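Local coordinates for protein alpha-1,3-glucanase (Bacillus circulans, PDB 5ZRU) that hydrolyses alpha-1,3-glucan as a member of glycoside hydrolase family 87, this chain being the catalytic unit of a longer protein, at residues Cys321-Gly326 and Asp352-Ala357; Gly377-Thr382 and Gly409-Gly414; Ile335-Val340 and Thr360-Val365. All coordinates share one frame; numbering follows the deposited sequence.

Contact 1 of 3, residues Cys321-Gly326 and Asp352-Ala357; sequences CGFWVG and DGVNFA. With CA (calcium ion), chain J.
Cys321 packs against Asp352, with Cys321 CB 3.1 Å from Asp352 O. That same oxygen accepts the N-H of Gly322 in the carbonyl plane. A CB on Gly322 would run into Gly353 O. Phe323 N bonds to Gly353 O, and Phe323 O takes the N-H of Asn355. The Phe323 side chain lies beside Val354 and points the same way, CD1 of Phe323 being 3.8 Å from CG2 of Val354. Trp324 lies on the other face of the sheet, beside Asn355. With CG anti to the backbone N (chi1 -168°) and the indole turned about the next bond (chi2 -84°), the six-membered ring of Trp324 offers a face to Asn355 CB, a CH-pi contact 3.8 Å from the centroid. Asn355 ND2 reaches on to Asp352 OD2 at 3.0 Å, meeting it from above the carboxylate plane. Asp352 OD1 and OD2 bind a calcium ion, with four waters and Asp375. Trp324 NE1 bonds to Tyr328 OH. An alanine at Trp324 would probably leave Asn355 without its aromatic cover and Tyr328 without its indole partner. Val325 N meets Asn355 O in a nearly straight bond (167°). Val325 CG2 touches the edge of the Phe356 ring, 3.8 Å from Phe356 CD1. Val325 O receives the N-H of Ala357. Parallel strands in exact register, residue stacked beside residue, are characteristic of the right-handed parallel beta-helix of the pectate lyase-like clan.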
# COMPACT_ATOMS: atom_id res chain seq x y z
N CYS A 321 6.81 7.16 -1.28
CA CYS A 321 5.70 6.71 -0.45
C CYS A 321 4.44 7.32 -1.05
O CYS A 321 4.51 8.32 -1.76
CB CYS A 321 5.83 7.18 1.01
SG CYS A 321 7.38 6.81 1.83
N GLY A 322 3.29 6.72 -0.74
CA GLY A 322 2.04 7.34 -1.15
C GLY A 322 1.84 8.68 -0.48
O GLY A 322 1.65 9.71 -1.15
N PHE A 323 1.87 8.67 0.85
CA PHE A 323 1.75 9.85 1.71
C PHE A 323 2.86 9.83 2.74
O PHE A 323 3.08 8.81 3.39
CB PHE A 323 0.41 9.85 2.49
CG PHE A 323 -0.81 10.08 1.64
CD1 PHE A 323 -1.29 9.08 0.80
CD2 PHE A 323 -1.49 11.28 1.70
CE1 PHE A 323 -2.43 9.28 0.03
CE2 PHE A 323 -2.63 11.49 0.94
CZ PHE A 323 -3.10 10.49 0.11
N TRP A 324 3.51 10.98 2.96
CA TRP A 324 4.36 11.16 4.14
C TRP A 324 3.91 12.42 4.87
O TRP A 324 4.22 13.54 4.45
CB TRP A 324 5.84 11.24 3.77
CG TRP A 324 6.70 11.12 4.99
CD1 TRP A 324 7.05 12.12 5.86
CD2 TRP A 324 7.29 9.92 5.50
NE1 TRP A 324 7.83 11.60 6.88
CE2 TRP A 324 8.00 10.26 6.67
CE3 TRP A 324 7.29 8.58 5.07
CZ2 TRP A 324 8.70 9.30 7.42
CZ3 TRP A 324 7.99 7.64 5.81
CH2 TRP A 324 8.68 8.01 6.97
N VAL A 325 3.15 12.24 5.95
CA VAL A 325 2.56 13.37 6.67
C VAL A 325 3.51 13.76 7.78
O VAL A 325 3.73 12.99 8.72
CB VAL A 325 1.17 13.00 7.21
CG1 VAL A 325 0.48 14.24 7.81
CG2 VAL A 325 0.33 12.42 6.08
N GLY A 326 4.10 14.95 7.67
CA GLY A 326 5.04 15.37 8.69
C GLY A 326 5.80 16.63 8.36
O GLY A 326 6.25 16.82 7.22
N ASP A 352 6.64 3.19 2.11
CA ASP A 352 5.36 3.18 2.83
C ASP A 352 4.20 3.60 1.94
O ASP A 352 4.32 4.50 1.11
CB ASP A 352 5.38 4.14 4.03
CG ASP A 352 6.51 3.88 4.99
OD1 ASP A 352 7.64 3.70 4.51
OD2 ASP A 352 6.26 3.90 6.22
N GLY A 353 3.04 2.98 2.16
CA GLY A 353 1.82 3.53 1.60
C GLY A 353 1.47 4.88 2.22
O GLY A 353 1.36 5.89 1.52
N VAL A 354 1.30 4.91 3.54
CA VAL A 354 1.03 6.13 4.29
C VAL A 354 1.83 6.07 5.58
O VAL A 354 1.78 5.07 6.30
CB VAL A 354 -0.46 6.31 4.65
CG1 VAL A 354 -0.67 7.61 5.49
CG2 VAL A 354 -1.34 6.33 3.41
N ASN A 355 2.56 7.15 5.89
CA ASN A 355 3.18 7.27 7.20
C ASN A 355 2.71 8.56 7.86
O ASN A 355 2.89 9.65 7.31
CB ASN A 355 4.70 7.22 7.09
CG ASN A 355 5.37 6.94 8.43
OD1 ASN A 355 5.10 7.61 9.43
ND2 ASN A 355 6.23 5.93 8.46
N PHE A 356 2.09 8.42 9.03
CA PHE A 356 1.74 9.54 9.92
C PHE A 356 2.93 9.78 10.85
O PHE A 356 3.07 9.08 11.86
CB PHE A 356 0.49 9.22 10.72
CG PHE A 356 -0.79 9.23 9.92
CD1 PHE A 356 -0.86 9.87 8.68
CD2 PHE A 356 -1.94 8.62 10.42
CE1 PHE A 356 -2.06 9.89 7.95
CE2 PHE A 356 -3.14 8.64 9.70
CZ PHE A 356 -3.20 9.29 8.46
N ALA A 357 3.77 10.77 10.55
CA ALA A 357 5.01 10.96 11.29
C ALA A 357 5.02 12.33 11.97
O ALA A 357 4.09 13.13 11.82
CB ALA A 357 6.22 10.82 10.36
CA CA J . 8.69 2.71 6.36
O HOH W 1 10.36 1.86 7.43
O HOH W 2 9.67 4.60 7.19
O HOH W 3 10.21 3.87 5.09
O HOH W 4 7.37 2.44 7.93

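Contact 2 of 3, residues Gly377-Thr382 and Gly409-Gly414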
# COMPACT_ATOMS: atom_id res chain seq x y z
N GLY A 377 2.57 -0.67 4.97
CA GLY A 377 1.45 -0.17 4.20
C GLY A 377 0.89 1.09 4.82
O GLY A 377 0.81 2.14 4.18
N LEU A 378 0.53 1.00 6.10
CA LEU A 378 0.06 2.13 6.89
C LEU A 378 0.86 2.15 8.18
O LEU A 378 0.87 1.16 8.91
CB LEU A 378 -1.44 2.00 7.19
CG LEU A 378 -2.38 1.78 5.99
CD1 LEU A 378 -3.79 1.52 6.48
CD2 LEU A 378 -2.35 2.97 5.02
N ALA A 379 1.51 3.27 8.46
CA ALA A 379 2.39 3.32 9.62
C ALA A 379 2.21 4.62 10.39
O ALA A 379 1.96 5.68 9.80
CB ALA A 379 3.86 3.19 9.20
N VAL A 380 2.40 4.54 11.71
CA VAL A 380 2.57 5.71 12.57
C VAL A 380 3.98 5.68 13.13
O VAL A 380 4.29 4.88 14.03
CB VAL A 380 1.54 5.76 13.71
CG1 VAL A 380 1.80 7.00 14.59
CG2 VAL A 380 0.14 5.79 13.15
N TRP A 381 4.85 6.54 12.63
CA TRP A 381 6.20 6.69 13.18
C TRP A 381 6.21 7.98 14.00
O TRP A 381 6.26 9.08 13.44
CB TRP A 381 7.25 6.70 12.08
CG TRP A 381 8.64 7.00 12.57
CD1 TRP A 381 9.10 6.88 13.85
CD2 TRP A 381 9.74 7.48 11.79
NE1 TRP A 381 10.42 7.26 13.92
CE2 TRP A 381 10.84 7.64 12.67
CE3 TRP A 381 9.90 7.80 10.44
CZ2 TRP A 381 12.08 8.10 12.23
CZ3 TRP A 381 11.14 8.25 10.01
CH2 TRP A 381 12.21 8.40 10.90
N THR A 382 6.17 7.85 15.32
CA THR A 382 6.14 9.02 16.20
C THR A 382 7.56 9.56 16.41
O THR A 382 8.15 9.49 17.49
CB THR A 382 5.46 8.68 17.52
OG1 THR A 382 6.01 7.47 18.04
CG2 THR A 382 3.95 8.48 17.32
N GLY A 409 1.72 -4.81 6.84
CA GLY A 409 0.56 -4.08 6.34
C GLY A 409 0.21 -2.86 7.18
O GLY A 409 -0.08 -1.79 6.65
N ILE A 410 0.24 -3.02 8.51
CA ILE A 410 -0.05 -1.94 9.44
C ILE A 410 1.01 -1.95 10.53
O ILE A 410 1.36 -3.03 11.03
CB ILE A 410 -1.45 -2.08 10.08
CG1 ILE A 410 -2.54 -1.99 9.00
CG2 ILE A 410 -1.66 -1.05 11.20
CD1 ILE A 410 -3.95 -2.13 9.55
N ALA A 411 1.52 -0.78 10.90
CA ALA A 411 2.56 -0.70 11.92
C ALA A 411 2.37 0.51 12.82
O ALA A 411 2.06 1.61 12.34
CB ALA A 411 3.95 -0.64 11.29
N PHE A 412 2.59 0.32 14.13
CA PHE A 412 2.67 1.43 15.08
C PHE A 412 4.03 1.36 15.76
O PHE A 412 4.45 0.29 16.21
CB PHE A 412 1.56 1.39 16.14
CG PHE A 412 0.15 1.52 15.60
CD1 PHE A 412 -0.17 2.46 14.63
CD2 PHE A 412 -0.86 0.68 16.07
CE1 PHE A 412 -1.46 2.58 14.14
CE2 PHE A 412 -2.16 0.78 15.58
CZ PHE A 412 -2.47 1.74 14.62
N PHE A 413 4.71 2.50 15.84
CA PHE A 413 6.05 2.55 16.41
C PHE A 413 6.16 3.39 17.68
O PHE A 413 7.25 3.43 18.28
CB PHE A 413 7.03 3.07 15.35
CG PHE A 413 7.06 2.20 14.12
CD1 PHE A 413 7.42 0.86 14.23
CD2 PHE A 413 6.69 2.69 12.88
CE1 PHE A 413 7.42 0.03 13.12
CE2 PHE A 413 6.70 1.86 11.76
CZ PHE A 413 7.07 0.53 11.88
N GLY A 414 5.09 4.03 18.12
CA GLY A 414 5.15 4.80 19.35
C GLY A 414 3.90 5.64 19.51
O GLY A 414 2.96 5.54 18.72
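Val380 and Phe412 touch on one face of a pair of parallel strands. Val380 CG2 is anti to the carbonyl carbon and meets the edge of the Phe412 ring, 3.7 Å from Phe412 CD1. The two side chains cross obliquely. Leu378 and Ile410 share this face, and both pack on Phe396 and Ile401 of neighbouring strands. On the other face Ala379 and Ala411 are paired, their CB atoms 4.4 Å apart. Phe413, two residues after Ala411, packs against this face too. Its CG is anti to its own carbonyl carbon (chi1 -59°), and from there the ring turns back along the first strand, with CE2 of Phe413 4.0 Å from CB of Ala379. Trp381 CA lies at the edge of the same ring, and Val380 O is 3.4 Å from Phe413 CD2. Phe440 meets the Phe413 ring edge-to-face, and Trp381 NE1 bonds to Pro441 O. At the end of the pair, Thr382 OG1 stands between its backbone N and carbonyl carbon (chi1 49°). There it comes within 3.1 Å of Gly414 CA, and a CB on Gly414 would clash with it. The hydroxyl is hydrogen-bonded to Tyr443 O. Four backbone bonds join the strands: Leu378 N to Gly409 O, Ala411 N to Leu378 O, Val380 N to Ala411 O and Phe413 N to Val380 O. Like residues stand beside like, Leu378 by Ile410 and Ala379 by Ala411, as in the in-register stacks that run from coil to coil in pectate lyase-like folds.

Contact 3 of 3, residues Ile335-Val340 and Thr360-Val365; sequences IANGLV and TSNSTV
The Asn337 side chain lies beside that of Asn362, both pointing the same way. Asn362 ND2 donates to Asn337 OD1 at 2.8 Å, on a lone pair and in the carbonyl plane. The N-H points squarely at its acceptor, with an angle of 165°, although the two amide planes are turned 38° apart. Anti to the backbone N, Asn337 CG carries the amide alongside Asn362, and Asn337 OD1 also sits 3.3 Å from Asn362 CB. The far oxygen of Asn362, OD1, is held by Asn393 ND2. Rows of hydrogen-bonded asparagine amides on successive coils are known from parallel beta-helices; here the row runs Asn337, Asn362, Asn393. The coils meet at a turn that leads into strands 340-342 and 364-366. Gly338 N bonds to Ser361 O. Ser363 OG donates to that same Ser361 O at 2.7 Å, from above the carbonyl plane. Ser363 OG in turn accepts the N-H of Leu339 at 3.1 Å, in a bent bond, so it links the two segments. Leu339 CB rests 3.6 Å from this hydroxyl oxygen, OG of Ser363, and its side chain packs on Val325 and Phe356. Thr364 N then bonds to Leu339 O. At the other end Ser361 N bonds to Ala336 O. A water bridges Ala336 N to Thr360 OG1, donating to that hydroxyl oxygen at 2.6 Å. Thr360 OG1 also bonds to Ala357 O.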
# COMPACT_ATOMS: atom_id res chain seq x y z
N ILE A 335 2.12 20.27 13.31
CA ILE A 335 1.57 18.94 13.04
C ILE A 335 0.29 19.05 12.24
O ILE A 335 -0.44 20.05 12.32
CB ILE A 335 1.30 18.12 14.32
CG1 ILE A 335 0.08 18.67 15.08
CG2 ILE A 335 2.55 18.07 15.21
CD1 ILE A 335 -0.43 17.73 16.17
N ALA A 336 0.01 18.00 11.48
CA ALA A 336 -1.33 17.74 10.99
C ALA A 336 -2.17 17.14 12.10
O ALA A 336 -1.72 16.25 12.83
CB ALA A 336 -1.28 16.80 9.79
N ASN A 337 -3.40 17.62 12.22
CA ASN A 337 -4.35 17.19 13.23
C ASN A 337 -5.68 16.95 12.54
O ASN A 337 -6.20 17.85 11.87
CB ASN A 337 -4.49 18.26 14.32
CG ASN A 337 -5.10 17.73 15.61
OD1 ASN A 337 -5.25 16.53 15.82
ND2 ASN A 337 -5.42 18.65 16.51
N GLY A 338 -6.22 15.74 12.66
CA GLY A 338 -7.52 15.45 12.07
C GLY A 338 -7.53 15.20 10.58
O GLY A 338 -8.58 15.33 9.95
N LEU A 339 -6.39 14.87 9.98
CA LEU A 339 -6.37 14.54 8.56
C LEU A 339 -7.14 13.25 8.31
O LEU A 339 -7.03 12.29 9.07
CB LEU A 339 -4.93 14.39 8.07
CG LEU A 339 -4.75 13.80 6.67
CD1 LEU A 339 -5.23 14.78 5.59
CD2 LEU A 339 -3.31 13.42 6.44
N VAL A 340 -7.93 13.23 7.25
CA VAL A 340 -8.61 12.01 6.81
C VAL A 340 -8.17 11.70 5.39
O VAL A 340 -8.33 12.53 4.48
CB VAL A 340 -10.14 12.14 6.90
CG1 VAL A 340 -10.81 10.86 6.36
CG2 VAL A 340 -10.55 12.39 8.35
N THR A 360 1.94 13.81 13.81
CA THR A 360 0.62 13.68 13.21
C THR A 360 -0.31 12.97 14.17
O THR A 360 0.02 11.90 14.69
CB THR A 360 0.72 12.89 11.90
OG1 THR A 360 1.61 13.57 10.99
CG2 THR A 360 -0.65 12.74 11.27
N SER A 361 -1.48 13.57 14.41
CA SER A 361 -2.39 13.11 15.46
C SER A 361 -3.83 13.15 14.98
O SER A 361 -4.18 13.86 14.04
CB SER A 361 -2.25 13.97 16.73
OG SER A 361 -0.96 13.83 17.31
N ASN A 362 -4.66 12.34 15.65
CA ASN A 362 -6.10 12.33 15.43
C ASN A 362 -6.45 12.17 13.96
O ASN A 362 -7.47 12.69 13.50
CB ASN A 362 -6.74 13.60 16.00
CG ASN A 362 -6.57 13.70 17.49
OD1 ASN A 362 -7.00 12.82 18.22
ND2 ASN A 362 -5.91 14.76 17.95
N SER A 363 -5.62 11.44 13.23
CA SER A 363 -5.73 11.34 11.79
C SER A 363 -6.05 9.90 11.40
O SER A 363 -5.87 8.97 12.18
CB SER A 363 -4.44 11.82 11.11
OG SER A 363 -4.21 13.20 11.39
N THR A 364 -6.53 9.73 10.16
CA THR A 364 -7.19 8.49 9.78
C THR A 364 -6.87 8.13 8.34
O THR A 364 -6.82 9.00 7.46
CB THR A 364 -8.72 8.62 9.94
OG1 THR A 364 -9.04 8.97 11.30
CG2 THR A 364 -9.42 7.32 9.57
N VAL A 365 -6.65 6.84 8.08
CA VAL A 365 -6.75 6.27 6.74
C VAL A 365 -7.91 5.27 6.77
O VAL A 365 -7.92 4.37 7.61
CB VAL A 365 -5.46 5.58 6.27
CG1 VAL A 365 -5.66 5.01 4.87
CG2 VAL A 365 -4.27 6.53 6.32
O HOH W 5 2.00 16.17 10.76

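In the fold
Following the chain from the N terminus, residues 321-326 come first, then 335-340, 352-357 and 360-365. Contact 1 therefore opens before contact 3 and closes inside it, so the two cross. Each closes a loop of the chain, 25 residues for contact 1 and 19 for contact 3. The Phe356 ring of contact 1 packs against Ser363, Thr364 and Val365 of contact 3, joining two faces of the beta-helix. Contact 2 follows both in series and closes a loop of 26 residues. Contacts 1 and 2 lie in the same sheet, one coil-to-coil step apart, with the pairing of strands 354-357 and 378-381 between them.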